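Local coordinates for protein acidocalcisomal pyrophosphatase (Trypanosoma brucei brucei, PDB 5C5V) that probably hydrolyses inorganic pyrophosphate with the help of magnesium ions, its pyrophosphatase domain being joined to an EF-hand domain, at residues A[1-13]-A[58-70]. Residues are numbered along the deposited sequence; the frame is centred on the assembly and turned at random.
Sequences TQPMIKKIMSRLF and HVTFEKFWAWWCS
Met9 fits as a knob into a hole made by Phe61, Phe64, Trp65 and Trp68. Its chain is bent at chi2 and chi3, which lays SD and CE over one face of the Trp68 indole, a Met-aromatic contact with SD 4.3 Å from the centroid of the six-membered ring. The same methyl, Met9 CE, touches Phe64 CE2 at 3.6 Å, while Met9 CG meets the edge of Trp65 at CZ3. Phe64 also takes Leu12 CD1 against its CZ.

One turn further along helix 3-14, Phe13 forms an aromatic cluster with Phe61 and Phe64. Phe61 CB stands squarely over the Phe13 ring, 3.8 Å from its centroid, and the Phe61 ring turns its edge to that face in an offset edge-to-face pair with planes at 71°. Val59 O lies at the Phe13 edge, 3.5 Å from Phe13 CZ. Phe61 is the answering knob, set among Lys6, Met9, Ser10 and Phe13, with Ser10 CB off-centre over its ring.

Nearer solvent, Lys6 lies across Trp65. With CG anti to the backbone N (chi1 -176°) and the chain extended, its methylenes run over one indole face while Cys69 SG lies over the opposite one; Thr1 O is at the indole edge, 3.7 Å from Trp65 CZ2. The chain ends in a long salt bridge, Lys6 NZ to Glu62 OE2 at 3.6 Å. Trp68 NE1, by contrast, is buried without a polar partner.

Beyond this interface, Leu12 also touches helices 26-36 and 73-87, and Val59 pairs through its backbone with Leu24. Helices 3-14, 26-36, 43-53 and 61-69 follow one another as in a pair of EF-hands, and this contact packs the first against the last, their segments crossing at 125°; the short antiparallel pairing of 23-24 with 59-60 links the two loops, as is usual for that fold.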
loop_
_atom_site.group_PDB
_atom_site.type_symbol
_atom_site.label_atom_id
_atom_site.label_comp_id
_atom_site.label_asym_id
_atom_site.label_seq_id
_atom_site.Cartn_x
_atom_site.Cartn_y
_atom_site.Cartn_z
ATOM N N THR A 1 -0.111 -26.954 -42.605
ATOM C CA THR A 1 0.653 -27.818 -41.710
ATOM C C THR A 1 1.714 -27.104 -40.840
ATOM O O THR A 1 2.524 -27.761 -40.177
ATOM C CB THR A 1 1.374 -28.928 -42.500
ATOM O OG1 THR A 1 2.683 -29.120 -41.939
ATOM C CG2 THR A 1 1.497 -28.559 -43.997
ATOM N N GLN A 2 1.713 -25.771 -40.828
ATOM C CA GLN A 2 2.678 -25.003 -40.039
ATOM C C GLN A 2 2.376 -25.019 -38.534
ATOM O O GLN A 2 1.280 -25.381 -38.125
ATOM C CB GLN A 2 2.737 -23.557 -40.535
ATOM C CG GLN A 2 1.426 -22.800 -40.435
ATOM C CD GLN A 2 0.881 -22.408 -41.803
ATOM O OE1 GLN A 2 0.938 -23.191 -42.763
ATOM N NE2 GLN A 2 0.355 -21.190 -41.900
ATOM N N PRO A 3 3.356 -24.608 -37.711
ATOM C CA PRO A 3 3.241 -24.535 -36.244
ATOM C C PRO A 3 2.045 -23.728 -35.747
ATOM O O PRO A 3 1.512 -24.028 -34.679
ATOM C CB PRO A 3 4.552 -23.845 -35.820
ATOM C CG PRO A 3 5.085 -23.211 -37.066
ATOM C CD PRO A 3 4.667 -24.128 -38.175
ATOM N N MET A 4 1.628 -22.731 -36.516
ATOM C CA MET A 4 0.429 -21.979 -36.194
ATOM C C MET A 4 -0.824 -22.840 -36.334
ATOM O O MET A 4 -1.757 -22.742 -35.540
ATOM C CB MET A 4 0.300 -20.762 -37.094
ATOM C CG MET A 4 -1.034 -20.084 -36.933
ATOM S SD MET A 4 -1.371 -18.908 -38.245
ATOM C CE MET A 4 -2.104 -19.996 -39.461
ATOM N N ILE A 5 -0.848 -23.678 -37.365
ATOM C CA ILE A 5 -1.982 -24.561 -37.578
ATOM C C ILE A 5 -2.007 -25.637 -36.510
ATOM O O ILE A 5 -3.069 -26.056 -36.067
ATOM C CB ILE A 5 -1.941 -25.219 -38.964
ATOM C CG1 ILE A 5 -1.833 -24.152 -40.061
ATOM C CG2 ILE A 5 -3.156 -26.119 -39.161
ATOM C CD1 ILE A 5 -3.018 -23.221 -40.139
ATOM N N LYS A 6 -0.828 -26.081 -36.100
ATOM C CA LYS A 6 -0.724 -27.108 -35.080
ATOM C C LYS A 6 -1.306 -26.640 -33.734
ATOM O O LYS A 6 -1.945 -27.413 -33.023
ATOM C CB LYS A 6 0.730 -27.543 -34.908
ATOM C CG LYS A 6 0.903 -28.677 -33.919
ATOM C CD LYS A 6 2.335 -29.146 -33.860
ATOM C CE LYS A 6 2.424 -30.462 -33.117
ATOM N NZ LYS A 6 3.803 -31.014 -33.112
ATOM N N LYS A 7 -1.089 -25.375 -33.394
ATOM C CA LYS A 7 -1.605 -24.826 -32.142
ATOM C C LYS A 7 -3.119 -24.661 -32.188
ATOM O O LYS A 7 -3.816 -24.961 -31.218
ATOM C CB LYS A 7 -0.933 -23.488 -31.830
ATOM C CG LYS A 7 0.535 -23.628 -31.479
ATOM C CD LYS A 7 1.071 -22.373 -30.824
ATOM C CE LYS A 7 2.580 -22.460 -30.645
ATOM N NZ LYS A 7 2.954 -23.292 -29.450
ATOM N N ILE A 8 -3.625 -24.219 -33.330
ATOM C CA ILE A 8 -5.059 -24.169 -33.556
ATOM C C ILE A 8 -5.686 -25.545 -33.341
ATOM O O ILE A 8 -6.705 -25.668 -32.665
ATOM C CB ILE A 8 -5.386 -23.666 -34.982
ATOM C CG1 ILE A 8 -5.005 -22.188 -35.114
ATOM C CG2 ILE A 8 -6.848 -23.886 -35.308
ATOM C CD1 ILE A 8 -5.265 -21.592 -36.463
ATOM N N MET A 9 -5.061 -26.581 -33.894
ATOM C CA MET A 9 -5.600 -27.933 -33.787
ATOM C C MET A 9 -5.434 -28.476 -32.379
ATOM O O MET A 9 -6.208 -29.312 -31.930
ATOM C CB MET A 9 -4.917 -28.874 -34.790
ATOM C CG MET A 9 -5.167 -28.517 -36.234
ATOM S SD MET A 9 -6.909 -28.468 -36.676
ATOM C CE MET A 9 -7.336 -30.203 -36.703
ATOM N N SER A 10 -4.404 -27.998 -31.693
ATOM C CA SER A 10 -4.170 -28.371 -30.305
ATOM C C SER A 10 -5.249 -27.808 -29.372
ATOM O O SER A 10 -5.690 -28.487 -28.450
ATOM C CB SER A 10 -2.789 -27.911 -29.872
ATOM O OG SER A 10 -2.485 -28.453 -28.609
ATOM N N ARG A 11 -5.673 -26.571 -29.609
ATOM C CA ARG A 11 -6.789 -25.996 -28.856
ATOM C C ARG A 11 -8.110 -26.674 -29.249
ATOM O O ARG A 11 -8.986 -26.887 -28.406
ATOM C CB ARG A 11 -6.876 -24.488 -29.072
ATOM C CG ARG A 11 -5.740 -23.714 -28.414
ATOM C CD ARG A 11 -5.970 -22.213 -28.470
ATOM N NE ARG A 11 -5.949 -21.715 -29.836
ATOM C CZ ARG A 11 -4.852 -21.284 -30.452
ATOM N NH1 ARG A 11 -3.691 -21.273 -29.807
ATOM N NH2 ARG A 11 -4.917 -20.850 -31.706
ATOM N N LEU A 12 -8.240 -27.039 -30.520
ATOM C CA LEU A 12 -9.400 -27.777 -30.975
ATOM C C LEU A 12 -9.511 -29.105 -30.226
ATOM O O LEU A 12 -10.591 -29.517 -29.803
ATOM C CB LEU A 12 -9.306 -28.026 -32.497
ATOM C CG LEU A 12 -10.311 -28.889 -33.270
ATOM C CD1 LEU A 12 -10.036 -30.358 -33.088
ATOM C CD2 LEU A 12 -11.728 -28.577 -32.866
ATOM N N PHE A 13 -8.375 -29.777 -30.108
ATOM C CA PHE A 13 -8.290 -31.076 -29.465
ATOM C C PHE A 13 -8.721 -30.966 -27.992
ATOM O O PHE A 13 -9.460 -31.807 -27.478
ATOM C CB PHE A 13 -6.868 -31.619 -29.598
ATOM C CG PHE A 13 -6.708 -33.024 -29.129
ATOM C CD1 PHE A 13 -6.502 -33.306 -27.792
ATOM C CD2 PHE A 13 -6.740 -34.070 -30.031
ATOM C CE1 PHE A 13 -6.349 -34.612 -27.364
ATOM C CE2 PHE A 13 -6.589 -35.370 -29.607
ATOM C CZ PHE A 13 -6.388 -35.641 -28.271
ATOM N N HIS A 58 -4.787 -45.354 -28.259
ATOM C CA HIS A 58 -5.424 -44.102 -27.885
ATOM C C HIS A 58 -5.112 -42.994 -28.873
ATOM O O HIS A 58 -3.953 -42.783 -29.244
ATOM C CB HIS A 58 -4.981 -43.662 -26.484
ATOM C CG HIS A 58 -5.449 -44.563 -25.387
ATOM N ND1 HIS A 58 -5.118 -44.357 -24.064
ATOM C CD2 HIS A 58 -6.236 -45.664 -25.410
ATOM C CE1 HIS A 58 -5.673 -45.298 -23.322
ATOM N NE2 HIS A 58 -6.360 -46.101 -24.112
ATOM N N VAL A 59 -6.143 -42.264 -29.280
ATOM C CA VAL A 59 -5.942 -41.118 -30.153
ATOM C C VAL A 59 -5.369 -39.955 -29.357
ATOM O O VAL A 59 -6.103 -39.079 -28.901
ATOM C CB VAL A 59 -7.247 -40.694 -30.833
ATOM C CG1 VAL A 59 -6.999 -39.528 -31.760
ATOM C CG2 VAL A 59 -7.837 -41.864 -31.599
ATOM N N THR A 60 -4.051 -39.951 -29.189
ATOM C CA THR A 60 -3.367 -38.837 -28.543
ATOM C C THR A 60 -3.438 -37.629 -29.463
ATOM O O THR A 60 -3.838 -37.761 -30.611
ATOM C CB THR A 60 -1.896 -39.180 -28.242
ATOM O OG1 THR A 60 -1.184 -39.369 -29.477
ATOM C CG2 THR A 60 -1.824 -40.465 -27.417
ATOM N N PHE A 61 -3.066 -36.450 -28.983
ATOM C CA PHE A 61 -3.089 -35.305 -29.881
ATOM C C PHE A 61 -2.096 -35.547 -31.010
ATOM O O PHE A 61 -2.356 -35.216 -32.175
ATOM C CB PHE A 61 -2.751 -33.991 -29.184
ATOM C CG PHE A 61 -2.484 -32.873 -30.149
ATOM C CD1 PHE A 61 -3.480 -32.442 -31.010
ATOM C CD2 PHE A 61 -1.238 -32.277 -30.225
ATOM C CE1 PHE A 61 -3.246 -31.429 -31.926
ATOM C CE2 PHE A 61 -0.996 -31.261 -31.139
ATOM C CZ PHE A 61 -2.005 -30.837 -31.990
ATOM N N GLU A 62 -0.955 -36.122 -30.644
ATOM C CA GLU A 62 0.139 -36.322 -31.585
ATOM C C GLU A 62 -0.292 -37.219 -32.742
ATOM O O GLU A 62 0.090 -36.986 -33.878
ATOM C CB GLU A 62 1.360 -36.910 -30.873
ATOM C CG GLU A 62 2.700 -36.519 -31.494
ATOM C CD GLU A 62 2.903 -35.012 -31.592
ATOM O OE1 GLU A 62 2.630 -34.300 -30.603
ATOM O OE2 GLU A 62 3.355 -34.532 -32.661
ATOM N N LYS A 63 -1.102 -38.231 -32.459
ATOM C CA LYS A 63 -1.602 -39.090 -33.522
ATOM C C LYS A 63 -2.714 -38.396 -34.292
ATOM O O LYS A 63 -2.836 -38.562 -35.496
ATOM C CB LYS A 63 -2.121 -40.418 -32.970
ATOM C CG LYS A 63 -1.139 -41.198 -32.112
ATOM C CD LYS A 63 -1.639 -42.628 -31.905
ATOM C CE LYS A 63 -1.151 -43.251 -30.598
ATOM N NZ LYS A 63 -1.769 -44.614 -30.439
ATOM N N PHE A 64 -3.518 -37.603 -33.598
ATOM C CA PHE A 64 -4.560 -36.838 -34.261
ATOM C C PHE A 64 -3.941 -35.861 -35.254
ATOM O O PHE A 64 -4.443 -35.701 -36.367
ATOM C CB PHE A 64 -5.416 -36.092 -33.237
ATOM C CG PHE A 64 -6.440 -35.180 -33.852
ATOM C CD1 PHE A 64 -7.604 -35.689 -34.400
ATOM C CD2 PHE A 64 -6.234 -33.809 -33.878
ATOM C CE1 PHE A 64 -8.539 -34.844 -34.967
ATOM C CE2 PHE A 64 -7.165 -32.962 -34.435
ATOM C CZ PHE A 64 -8.321 -33.482 -34.984
ATOM N N TRP A 65 -2.844 -35.222 -34.847
ATOM C CA TRP A 65 -2.113 -34.314 -35.722
ATOM C C TRP A 65 -1.608 -35.055 -36.955
ATOM O O TRP A 65 -1.723 -34.559 -38.071
ATOM C CB TRP A 65 -0.946 -33.675 -34.979
ATOM C CG TRP A 65 -0.125 -32.693 -35.790
ATOM C CD1 TRP A 65 1.226 -32.733 -35.993
ATOM C CD2 TRP A 65 -0.594 -31.518 -36.473
ATOM N NE1 TRP A 65 1.623 -31.665 -36.764
ATOM C CE2 TRP A 65 0.527 -30.905 -37.071
ATOM C CE3 TRP A 65 -1.851 -30.928 -36.635
ATOM C CZ2 TRP A 65 0.430 -29.732 -37.815
ATOM C CZ3 TRP A 65 -1.945 -29.766 -37.381
ATOM C CH2 TRP A 65 -0.811 -29.179 -37.958
ATOM N N ALA A 66 -1.051 -36.246 -36.743
ATOM C CA ALA A 66 -0.539 -37.069 -37.827
ATOM C C ALA A 66 -1.633 -37.388 -38.835
ATOM O O ALA A 66 -1.422 -37.281 -40.047
ATOM C CB ALA A 66 0.067 -38.355 -37.280
ATOM N N TRP A 67 -2.790 -37.806 -38.329
ATOM C CA TRP A 67 -3.933 -38.089 -39.180
ATOM C C TRP A 67 -4.329 -36.858 -39.987
ATOM O O TRP A 67 -4.557 -36.936 -41.201
ATOM C CB TRP A 67 -5.125 -38.565 -38.353
ATOM C CG TRP A 67 -6.411 -38.380 -39.086
ATOM C CD1 TRP A 67 -6.946 -39.208 -40.035
ATOM C CD2 TRP A 67 -7.304 -37.264 -38.976
ATOM N NE1 TRP A 67 -8.129 -38.682 -40.506
ATOM C CE2 TRP A 67 -8.371 -37.491 -39.868
ATOM C CE3 TRP A 67 -7.306 -36.096 -38.206
ATOM C CZ2 TRP A 67 -9.432 -36.593 -40.005
ATOM C CZ3 TRP A 67 -8.359 -35.208 -38.343
ATOM C CH2 TRP A 67 -9.408 -35.462 -39.235
ATOM N N TRP A 68 -4.403 -35.720 -39.309
ATOM C CA TRP A 68 -4.800 -34.482 -39.952
ATOM C C TRP A 68 -3.857 -34.108 -41.088
ATOM O O TRP A 68 -4.300 -33.773 -42.190
ATOM C CB TRP A 68 -4.851 -33.352 -38.939
ATOM C CG TRP A 68 -5.010 -32.010 -39.562
ATOM C CD1 TRP A 68 -4.024 -31.111 -39.842
ATOM C CD2 TRP A 68 -6.233 -31.407 -39.985
ATOM N NE1 TRP A 68 -4.556 -29.985 -40.407
ATOM C CE2 TRP A 68 -5.913 -30.138 -40.508
ATOM C CE3 TRP A 68 -7.570 -31.815 -39.969
ATOM C CZ2 TRP A 68 -6.878 -29.274 -41.014
ATOM C CZ3 TRP A 68 -8.527 -30.959 -40.465
ATOM C CH2 TRP A 68 -8.178 -29.701 -40.983
ATOM N N CYS A 69 -2.557 -34.163 -40.814
ATOM C CA CYS A 69 -1.544 -33.799 -41.797
ATOM C C CYS A 69 -1.476 -34.767 -42.978
ATOM O O CYS A 69 -0.929 -34.420 -44.023
ATOM C CB CYS A 69 -0.168 -33.695 -41.147
ATOM S SG CYS A 69 0.070 -32.199 -40.169
ATOM N N SER A 70 -2.008 -35.976 -42.809
ATOM C CA SER A 70 -1.963 -36.983 -43.863
ATOM C C SER A 70 -3.016 -36.766 -44.955
ATOM O O SER A 70 -2.958 -37.393 -46.004
ATOM C CB SER A 70 -2.123 -38.376 -43.256
ATOM O OG SER A 70 -3.475 -38.628 -42.918
#